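Local coordinates for Rubredoxin\:oxygen oxidoreductase (Desulfovibrio gigas, PDB 1E5D) that reduces dioxygen to water at a diiron centre, using electrons that pass through a flavin mononucleotide, at the flavin mononucleotide site and the interface of chains A and B. Numbering follows the deposited sequence. Chains: chain A/B, Rubredoxin\:oxygen oxidoreductase.

Contact 1: the flavin mononucleotide site. Residues chain A 261-266, 312-316, 344-349, 375; chain B 26, 81, 147, 197. With FMN (flavin mononucleotide), chain C.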
loop_
_atom_site.group_PDB
_atom_site.type_symbol
_atom_site.label_atom_id
_atom_site.label_comp_id
_atom_site.label_asym_id
_atom_site.label_seq_id
_atom_site.Cartn_x
_atom_site.Cartn_y
_atom_site.Cartn_z
ATOM N N SER A 261 6.624 -10.495 -0.654
ATOM C CA SER A 261 6.741 -11.847 -1.206
ATOM C C SER A 261 5.457 -12.620 -0.973
ATOM O O SER A 261 4.735 -12.339 -0.012
ATOM C CB SER A 261 7.924 -12.542 -0.546
ATOM O OG SER A 261 8.084 -13.857 -1.050
ATOM N N MET A 262 5.145 -13.585 -1.832
ATOM C CA MET A 262 3.951 -14.389 -1.555
ATOM C C MET A 262 4.357 -15.754 -1.017
ATOM O O MET A 262 3.791 -16.189 -0.018
ATOM C CB MET A 262 3.058 -14.543 -2.791
ATOM C CG MET A 262 2.745 -13.207 -3.446
ATOM S SD MET A 262 2.053 -13.358 -5.100
ATOM C CE MET A 262 3.558 -13.455 -6.080
ATOM N N TRP A 263 5.312 -16.398 -1.670
ATOM C CA TRP A 263 5.703 -17.766 -1.327
ATOM C C TRP A 263 7.131 -17.856 -0.808
ATOM O O TRP A 263 7.769 -18.904 -0.802
ATOM C CB TRP A 263 5.491 -18.699 -2.539
ATOM C CG TRP A 263 4.010 -18.916 -2.721
ATOM C CD1 TRP A 263 3.195 -18.366 -3.671
ATOM C CD2 TRP A 263 3.186 -19.751 -1.901
ATOM N NE1 TRP A 263 1.903 -18.819 -3.486
ATOM C CE2 TRP A 263 1.872 -19.667 -2.409
ATOM C CE3 TRP A 263 3.431 -20.559 -0.787
ATOM C CZ2 TRP A 263 0.805 -20.363 -1.842
ATOM C CZ3 TRP A 263 2.372 -21.247 -0.230
ATOM C CH2 TRP A 263 1.077 -21.147 -0.755
ATOM N N HIS A 264 7.642 -16.729 -0.331
ATOM C CA HIS A 264 8.894 -16.659 0.396
ATOM C C HIS A 264 10.154 -16.821 -0.417
ATOM O O HIS A 264 11.225 -16.801 0.204
ATOM C CB HIS A 264 8.893 -17.752 1.505
ATOM C CG HIS A 264 7.733 -17.432 2.405
ATOM N ND1 HIS A 264 7.725 -16.301 3.193
ATOM C CD2 HIS A 264 6.552 -18.057 2.588
ATOM C CE1 HIS A 264 6.587 -16.258 3.854
ATOM N NE2 HIS A 264 5.862 -17.309 3.509
ATOM N N SER A 265 10.099 -16.975 -1.738
ATOM C CA SER A 265 11.411 -17.110 -2.395
ATOM C C SER A 265 12.087 -15.750 -2.429
ATOM O O SER A 265 13.296 -15.618 -2.218
ATOM C CB SER A 265 11.287 -17.700 -3.792
ATOM O OG SER A 265 10.808 -19.031 -3.767
ATOM N N THR A 266 11.306 -14.696 -2.693
ATOM C CA THR A 266 11.934 -13.370 -2.658
ATOM C C THR A 266 12.415 -13.080 -1.244
ATOM O O THR A 266 13.372 -12.340 -1.010
ATOM C CB THR A 266 10.978 -12.277 -3.147
ATOM O OG1 THR A 266 10.562 -12.597 -4.482
ATOM C CG2 THR A 266 11.682 -10.930 -3.216
ATOM N N PRO A 312 8.596 -10.330 -6.063
ATOM C CA PRO A 312 8.325 -11.368 -7.060
ATOM C C PRO A 312 7.517 -10.749 -8.185
ATOM O O PRO A 312 6.968 -9.659 -8.048
ATOM C CB PRO A 312 7.483 -12.374 -6.278
ATOM C CG PRO A 312 6.799 -11.550 -5.234
ATOM C CD PRO A 312 7.801 -10.489 -4.844
ATOM N N THR A 313 7.404 -11.409 -9.332
ATOM C CA THR A 313 6.510 -10.825 -10.335
ATOM C C THR A 313 5.066 -11.200 -10.042
ATOM O O THR A 313 4.674 -12.361 -9.966
ATOM C CB THR A 313 6.885 -11.281 -11.754
ATOM O OG1 THR A 313 8.222 -10.833 -12.007
ATOM C CG2 THR A 313 5.968 -10.615 -12.762
ATOM N N HIS A 314 4.235 -10.175 -9.874
ATOM C CA HIS A 314 2.821 -10.427 -9.634
ATOM C C HIS A 314 2.025 -9.784 -10.764
ATOM O O HIS A 314 2.066 -8.562 -10.879
ATOM C CB HIS A 314 2.390 -9.877 -8.277
ATOM C CG HIS A 314 0.951 -10.120 -7.948
ATOM N ND1 HIS A 314 0.008 -9.121 -7.889
ATOM C CD2 HIS A 314 0.285 -11.265 -7.664
ATOM C CE1 HIS A 314 -1.168 -9.636 -7.581
ATOM N NE2 HIS A 314 -1.033 -10.945 -7.435
ATOM N N ASN A 315 1.351 -10.617 -11.547
ATOM C CA ASN A 315 0.571 -10.122 -12.679
ATOM C C ASN A 315 1.363 -9.127 -13.520
ATOM O O ASN A 315 0.973 -7.969 -13.670
ATOM C CB ASN A 315 -0.735 -9.500 -12.177
ATOM C CG ASN A 315 -1.618 -10.530 -11.498
ATOM O OD1 ASN A 315 -1.692 -11.698 -11.878
ATOM N ND2 ASN A 315 -2.311 -10.077 -10.463
ATOM N N ASN A 316 2.490 -9.580 -14.057
ATOM C CA ASN A 316 3.277 -8.790 -14.997
ATOM C C ASN A 316 3.859 -7.531 -14.381
ATOM O O ASN A 316 4.293 -6.635 -15.100
ATOM C CB ASN A 316 2.401 -8.431 -16.215
ATOM C CG ASN A 316 1.934 -9.732 -16.865
ATOM O OD1 ASN A 316 0.743 -10.013 -16.936
ATOM N ND2 ASN A 316 2.913 -10.518 -17.307
ATOM N N SER A 344 11.878 -13.064 -7.595
ATOM C CA SER A 344 11.548 -14.360 -8.162
ATOM C C SER A 344 10.381 -14.169 -9.117
ATOM O O SER A 344 9.575 -13.254 -8.927
ATOM C CB SER A 344 11.223 -15.352 -7.053
ATOM O OG SER A 344 11.145 -16.669 -7.543
ATOM N N PHE A 345 10.285 -14.986 -10.144
ATOM C CA PHE A 345 9.263 -14.859 -11.174
ATOM C C PHE A 345 8.915 -16.261 -11.663
ATOM O O PHE A 345 9.692 -17.183 -11.385
ATOM C CB PHE A 345 9.724 -13.989 -12.353
ATOM C CG PHE A 345 10.804 -14.685 -13.170
ATOM C CD1 PHE A 345 12.101 -14.741 -12.690
ATOM C CD2 PHE A 345 10.498 -15.280 -14.384
ATOM C CE1 PHE A 345 13.077 -15.403 -13.412
ATOM C CE2 PHE A 345 11.470 -15.946 -15.108
ATOM C CZ PHE A 345 12.760 -16.011 -14.617
ATOM N N GLY A 346 7.798 -16.404 -12.355
ATOM C CA GLY A 346 7.351 -17.714 -12.806
ATOM C C GLY A 346 7.409 -17.874 -14.310
ATOM O O GLY A 346 7.573 -18.977 -14.834
ATOM N N TRP A 347 7.274 -16.777 -15.050
ATOM C CA TRP A 347 7.328 -16.853 -16.506
ATOM C C TRP A 347 7.677 -15.509 -17.130
ATOM O O TRP A 347 8.695 -15.392 -17.808
ATOM C CB TRP A 347 6.007 -17.367 -17.069
ATOM C CG TRP A 347 4.751 -16.687 -16.637
ATOM C CD1 TRP A 347 4.109 -15.658 -17.273
ATOM C CD2 TRP A 347 3.968 -16.984 -15.472
ATOM N NE1 TRP A 347 2.981 -15.298 -16.578
ATOM C CE2 TRP A 347 2.874 -16.098 -15.467
ATOM C CE3 TRP A 347 4.092 -17.914 -14.437
ATOM C CZ2 TRP A 347 1.902 -16.111 -14.464
ATOM C CZ3 TRP A 347 3.133 -17.927 -13.444
ATOM C CH2 TRP A 347 2.057 -17.031 -13.467
ATOM N N SER A 348 6.845 -14.497 -16.917
ATOM C CA SER A 348 7.068 -13.206 -17.570
ATOM C C SER A 348 8.288 -12.514 -16.975
ATOM O O SER A 348 9.120 -12.005 -17.731
ATOM C CB SER A 348 5.823 -12.332 -17.490
ATOM O OG SER A 348 5.225 -12.314 -16.218
ATOM N N GLY A 349 8.432 -12.499 -15.652
ATOM C CA GLY A 349 9.644 -12.004 -15.031
ATOM C C GLY A 349 9.873 -10.510 -15.074
ATOM O O GLY A 349 11.028 -10.066 -15.017
ATOM N N ASN A 375 11.217 -18.994 -9.784
ATOM C CA ASN A 375 10.727 -19.696 -8.604
ATOM C C ASN A 375 11.759 -19.816 -7.494
ATOM O O ASN A 375 12.318 -18.809 -7.063
ATOM C CB ASN A 375 10.231 -21.086 -9.032
ATOM C CG ASN A 375 9.121 -20.909 -10.054
ATOM O OD1 ASN A 375 9.115 -21.527 -11.111
ATOM N ND2 ASN A 375 8.173 -20.045 -9.700
ATOM N N TYR B 26 -1.177 -11.976 -1.526
ATOM C CA TYR B 26 -1.660 -11.009 -2.523
ATOM C C TYR B 26 -3.070 -10.534 -2.213
ATOM O O TYR B 26 -3.426 -9.384 -2.494
ATOM C CB TYR B 26 -1.578 -11.594 -3.932
ATOM C CG TYR B 26 -2.520 -12.725 -4.250
ATOM C CD1 TYR B 26 -2.194 -14.039 -3.940
ATOM C CD2 TYR B 26 -3.743 -12.495 -4.867
ATOM C CE1 TYR B 26 -3.057 -15.079 -4.234
ATOM C CE2 TYR B 26 -4.615 -13.521 -5.164
ATOM C CZ TYR B 26 -4.262 -14.814 -4.843
ATOM O OH TYR B 26 -5.116 -15.855 -5.129
ATOM N N GLU B 81 2.001 -24.493 -7.679
ATOM C CA GLU B 81 2.003 -23.526 -6.581
ATOM C C GLU B 81 2.138 -24.290 -5.274
ATOM O O GLU B 81 1.558 -25.375 -5.110
ATOM C CB GLU B 81 0.732 -22.689 -6.613
ATOM C CG GLU B 81 0.867 -21.390 -5.823
ATOM C CD GLU B 81 -0.237 -20.415 -6.193
ATOM O OE1 GLU B 81 -0.797 -20.532 -7.307
ATOM O OE2 GLU B 81 -0.544 -19.550 -5.356
ATOM N N TRP B 147 -2.025 -20.584 -13.609
ATOM C CA TRP B 147 -0.602 -20.681 -13.925
ATOM C C TRP B 147 -0.408 -21.464 -15.216
ATOM O O TRP B 147 -1.319 -22.184 -15.637
ATOM C CB TRP B 147 0.186 -21.342 -12.800
ATOM C CG TRP B 147 0.651 -20.398 -11.735
ATOM C CD1 TRP B 147 0.218 -19.126 -11.501
ATOM C CD2 TRP B 147 1.660 -20.666 -10.748
ATOM N NE1 TRP B 147 0.889 -18.587 -10.426
ATOM C CE2 TRP B 147 1.782 -19.514 -9.952
ATOM C CE3 TRP B 147 2.466 -21.771 -10.474
ATOM C CZ2 TRP B 147 2.684 -19.450 -8.895
ATOM C CZ3 TRP B 147 3.363 -21.706 -9.424
ATOM C CH2 TRP B 147 3.462 -20.540 -8.644
ATOM N N ILE B 197 -7.628 -13.299 -8.736
ATOM C CA ILE B 197 -6.514 -14.110 -9.241
ATOM C C ILE B 197 -6.746 -14.560 -10.672
ATOM O O ILE B 197 -5.798 -14.571 -11.456
ATOM C CB ILE B 197 -6.254 -15.351 -8.368
ATOM C CG1 ILE B 197 -5.326 -16.390 -9.005
ATOM C CG2 ILE B 197 -7.566 -16.003 -7.967
ATOM C CD1 ILE B 197 -4.129 -16.722 -8.142
HETATM N N1 FMN C . 5.176 -14.916 -12.385
HETATM C C2 FMN C . 5.375 -14.339 -13.562
HETATM O O2 FMN C . 6.311 -14.610 -14.266
HETATM N N3 FMN C . 4.491 -13.347 -14.064
HETATM C C4 FMN C . 3.216 -13.223 -13.542
HETATM O O4 FMN C . 2.509 -12.340 -13.988
HETATM C C4A FMN C . 2.971 -13.893 -12.273
HETATM N N5 FMN C . 1.912 -13.543 -11.508
HETATM C C5A FMN C . 1.576 -14.422 -10.506
HETATM C C6 FMN C . 0.394 -14.153 -9.769
HETATM C C7 FMN C . 0.117 -14.820 -8.600
HETATM C C7M FMN C . -0.973 -14.314 -7.695
HETATM C C8 FMN C . 1.065 -15.789 -8.084
HETATM C C8M FMN C . 0.675 -16.687 -6.932
HETATM C C9 FMN C . 2.124 -16.199 -8.908
HETATM C C9A FMN C . 2.483 -15.386 -9.986
HETATM N N10 FMN C . 3.748 -15.478 -10.645
HETATM C C10 FMN C . 3.974 -14.825 -11.780
HETATM C "C1'" FMN C . 4.687 -16.513 -10.154
HETATM C "C2'" FMN C . 5.516 -15.985 -8.955
HETATM O "O2'" FMN C . 6.286 -14.857 -9.352
HETATM C "C3'" FMN C . 6.429 -17.135 -8.560
HETATM O "O3'" FMN C . 5.624 -18.041 -7.811
HETATM C "C4'" FMN C . 7.582 -16.649 -7.677
HETATM O "O4'" FMN C . 8.405 -17.763 -7.296
HETATM C "C5'" FMN C . 6.968 -15.982 -6.465
HETATM O "O5'" FMN C . 8.119 -15.488 -5.518
HETATM P P FMN C . 7.893 -15.337 -4.018
HETATM O O1P FMN C . 8.973 -14.372 -3.525
HETATM O O2P FMN C . 6.582 -14.977 -3.712
HETATM O O3P FMN C . 8.104 -16.627 -3.368
HETATM O O HOH W 1 8.344 -18.995 -4.739
#
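The phosphate of FMN sits in the flavodoxin phosphate loop, A:Ser261 to A:Thr266, at the N-terminal end of helix 265-279. O1P accepts hydrogen bonds from A:Ser261 OG, which lies anti to the backbone N, and from the N and OG1 of A:Thr266. FMN O2P accepts hydrogen bonds from the backbone N of A:Met262 and, nearly straight, from that of A:Trp263 at 2.8 Å. A:Ser265 N donates a hydrogen bond to O3P, and the helix end would add to the pull on the phosphate charge. Along the ribityl chain, FMN O2' donates to an in-plane lone pair of A:Thr313 O (3.0 Å). The flavin is read by main-chain hydrogen bonds: A:Asn315 N to FMN N5 at 3.0 Å, A:Asn316 N to O4, A:Gly346 N to N1 and O2, and A:Trp347 N also to O2. The indole of A:Trp347 stacks flat over the pyrimidine ring of FMN, with CZ2 3.3 Å from FMN C4A. Chain B closes the dimethylbenzene end. B:Trp147 stands edge-on to the flavin, planes 74° apart, with CZ2 3.3 Å from FMN C9. B:Tyr26 lays its ring face beneath methyl C7M. B:Glu81, an iron ligand, brings OE2 to 3.5 Å from FMN methyl C8M and accepts a hydrogen bond from A:Trp263 NE1 at 3.2 Å. The site thus sets the flavin of one chain beside the diiron centre of the other, as suits electron delivery for oxygen reduction.

Contact 2: the interface of chains A and B. Residues chain A 144, 146-147, 200-201, 331-333; chain B 315-316, 347.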
loop_
_atom_site.group_PDB
_atom_site.type_symbol
_atom_site.label_atom_id
_atom_site.label_comp_id
_atom_site.label_asym_id
_atom_site.label_seq_id
_atom_site.Cartn_x
_atom_site.Cartn_y
_atom_site.Cartn_z
ATOM N N MET A 144 8.540 26.284 0.394
ATOM C CA MET A 144 8.681 24.852 0.225
ATOM C C MET A 144 9.328 24.177 1.434
ATOM O O MET A 144 9.981 23.146 1.312
ATOM C CB MET A 144 9.491 24.508 -1.032
ATOM C CG MET A 144 8.832 25.032 -2.304
ATOM S SD MET A 144 7.034 25.041 -2.196
ATOM C CE MET A 144 6.702 23.280 -2.138
ATOM N N HIS A 146 7.367 23.300 4.570
ATOM C CA HIS A 146 7.316 22.381 3.448
ATOM C C HIS A 146 6.231 22.742 2.446
ATOM O O HIS A 146 5.971 21.993 1.508
ATOM C CB HIS A 146 7.049 20.964 3.973
ATOM C CG HIS A 146 5.724 20.920 4.676
ATOM N ND1 HIS A 146 4.560 20.498 4.084
ATOM C CD2 HIS A 146 5.401 21.264 5.940
ATOM C CE1 HIS A 146 3.570 20.577 4.959
ATOM N NE2 HIS A 146 4.055 21.041 6.096
ATOM N N TRP A 147 5.585 23.885 2.618
ATOM C CA TRP A 147 4.627 24.402 1.642
ATOM C C TRP A 147 5.091 25.768 1.131
ATOM O O TRP A 147 5.941 26.423 1.733
ATOM C CB TRP A 147 3.236 24.535 2.247
ATOM C CG TRP A 147 2.395 23.307 2.275
ATOM C CD1 TRP A 147 2.776 22.018 2.032
ATOM C CD2 TRP A 147 0.990 23.260 2.574
ATOM N NE1 TRP A 147 1.700 21.167 2.158
ATOM C CE2 TRP A 147 0.591 21.908 2.491
ATOM C CE3 TRP A 147 0.039 24.226 2.902
ATOM C CZ2 TRP A 147 -0.725 21.512 2.728
ATOM C CZ3 TRP A 147 -1.265 23.837 3.135
ATOM C CH2 TRP A 147 -1.630 22.487 3.046
ATOM N N PRO A 200 12.134 16.118 0.300
ATOM C CA PRO A 200 12.202 16.569 -1.102
ATOM C C PRO A 200 12.695 18.008 -1.227
ATOM O O PRO A 200 13.135 18.398 -2.316
ATOM C CB PRO A 200 10.757 16.465 -1.591
ATOM C CG PRO A 200 9.943 16.458 -0.336
ATOM C CD PRO A 200 10.777 15.720 0.681
ATOM N N TYR A 201 12.644 18.797 -0.164
ATOM C CA TYR A 201 13.092 20.188 -0.197
ATOM C C TYR A 201 14.392 20.375 0.569
ATOM O O TYR A 201 14.627 21.358 1.261
ATOM C CB TYR A 201 11.994 21.108 0.352
ATOM C CG TYR A 201 10.644 20.724 -0.223
ATOM C CD1 TYR A 201 10.325 21.072 -1.529
ATOM C CD2 TYR A 201 9.721 20.021 0.537
ATOM C CE1 TYR A 201 9.102 20.728 -2.066
ATOM C CE2 TYR A 201 8.495 19.673 0.005
ATOM C CZ TYR A 201 8.200 20.031 -1.292
ATOM O OH TYR A 201 6.980 19.684 -1.827
ATOM N N GLY A 331 8.735 10.272 -4.197
ATOM C CA GLY A 331 8.279 11.625 -3.950
ATOM C C GLY A 331 9.182 12.343 -2.964
ATOM O O GLY A 331 9.324 13.564 -2.993
ATOM N N LEU A 332 9.812 11.593 -2.053
ATOM C CA LEU A 332 10.586 12.292 -1.024
ATOM C C LEU A 332 11.998 12.617 -1.492
ATOM O O LEU A 332 12.791 13.198 -0.756
ATOM C CB LEU A 332 10.579 11.439 0.247
ATOM C CG LEU A 332 9.224 11.485 0.979
ATOM C CD1 LEU A 332 9.147 10.386 2.025
ATOM C CD2 LEU A 332 8.997 12.856 1.598
ATOM N N ARG A 333 12.275 12.222 -2.720
ATOM C CA ARG A 333 13.511 12.438 -3.442
ATOM C C ARG A 333 14.770 12.179 -2.631
ATOM O O ARG A 333 15.597 13.082 -2.467
ATOM C CB ARG A 333 13.532 13.886 -3.963
ATOM C CG ARG A 333 12.314 14.241 -4.794
ATOM C CD ARG A 333 12.258 15.741 -5.050
ATOM N NE ARG A 333 11.329 16.036 -6.137
ATOM C CZ ARG A 333 10.992 17.237 -6.575
ATOM N NH1 ARG A 333 11.500 18.337 -6.033
ATOM N NH2 ARG A 333 10.127 17.352 -7.579
ATOM N N ASN B 315 3.551 15.151 -2.835
ATOM C CA ASN B 315 4.907 15.112 -3.375
ATOM C C ASN B 315 4.908 14.806 -4.876
ATOM O O ASN B 315 5.563 13.859 -5.317
ATOM C CB ASN B 315 5.766 14.085 -2.631
ATOM C CG ASN B 315 5.876 14.351 -1.143
ATOM O OD1 ASN B 315 6.041 13.432 -0.330
ATOM N ND2 ASN B 315 5.781 15.617 -0.755
ATOM N N ASN B 316 4.181 15.576 -5.674
ATOM C CA ASN B 316 4.242 15.497 -7.129
ATOM C C ASN B 316 3.680 14.199 -7.687
ATOM O O ASN B 316 3.986 13.808 -8.814
ATOM C CB ASN B 316 5.692 15.679 -7.616
ATOM C CG ASN B 316 6.274 16.975 -7.081
ATOM O OD1 ASN B 316 7.282 17.002 -6.374
ATOM N ND2 ASN B 316 5.619 18.080 -7.405
ATOM N N TRP B 347 -0.544 23.079 -5.223
ATOM C CA TRP B 347 0.211 23.885 -6.182
ATOM C C TRP B 347 0.550 23.161 -7.477
ATOM O O TRP B 347 0.167 23.632 -8.550
ATOM C CB TRP B 347 1.491 24.405 -5.524
ATOM C CG TRP B 347 2.408 23.399 -4.921
ATOM C CD1 TRP B 347 3.481 22.792 -5.513
ATOM C CD2 TRP B 347 2.344 22.866 -3.590
ATOM N NE1 TRP B 347 4.086 21.921 -4.642
ATOM C CE2 TRP B 347 3.405 21.951 -3.455
ATOM C CE3 TRP B 347 1.489 23.084 -2.506
ATOM C CZ2 TRP B 347 3.626 21.256 -2.270
ATOM C CZ3 TRP B 347 1.711 22.389 -1.332
ATOM C CH2 TRP B 347 2.771 21.485 -1.224
HETATM O O HOH W 2 8.710 15.055 -5.423
#
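Loop residues A:Met144 and A:Trp147, the 3-10 helix 199-201 and the C-terminal end of helix 320-331 with the following loop of chain A face two loops of chain B. The B loops, with B:Asn315, B:Asn316 and B:Trp347, belong to the flavodoxin part. A:Met144 to A:Tyr201 come from the part of metallo-beta-lactamase type. A:Gly331 to A:Arg333 are flavodoxin too, so the patch also joins flavodoxin to flavodoxin. B:Trp347 enters with CG in the crowded position between the backbone N and the carbonyl carbon, chi1 55°. Its six-membered rim points at the face of A:Trp147, B:Trp347 CH2 to A:Trp147 CD1 3.3 Å, with the planes 70° apart in an edge-to-face contact. The methyl CE of A:Met144, whose chain bends at chi2 and chi3, lies over one face of the B:Trp347 indole, 3.7 Å from CZ2. A:Tyr201 comes tip to tip with B:Trp347, its hydroxyl OH 3.7 Å from B:Trp347 CZ2. The tyrosine ring is packed between A:Pro200 CB over the centre of one face and the backbone of A:Met144 on the other. At the other end, B:Asn315 rests its CB on the backbone of A:Gly331, 3.8 Å from CA, and points OD1 toward methyl CD2 of A:Leu332. A water joins A:Gly331 O (2.9 Å) to the side-chain oxygen OD1 of B:Asn316 (2.6 Å). The guanidinium of A:Arg333, poorly ordered, lies near B:Asn316, but its N-H does not point at OD1.

Contact 1 and contact 2 lie about 33 Å apart, measured between the centres of their C-alpha atoms. They sample the two symmetric halves of one head-to-tail dimer. B:Trp147 with A:Asn315, A:Asn316 and A:Trp347 in contact 1 return in contact 2 with the chains exchanged, as A:Trp147 with B:Asn315, B:Asn316 and B:Trp347. The loops that hold the flavin are thus also loops that one chain presents to the other. Cofactor binding and dimer assembly therefore draw on the same residues. The same pairing of chains occurs at both ends of the dimer, giving two equivalent sites.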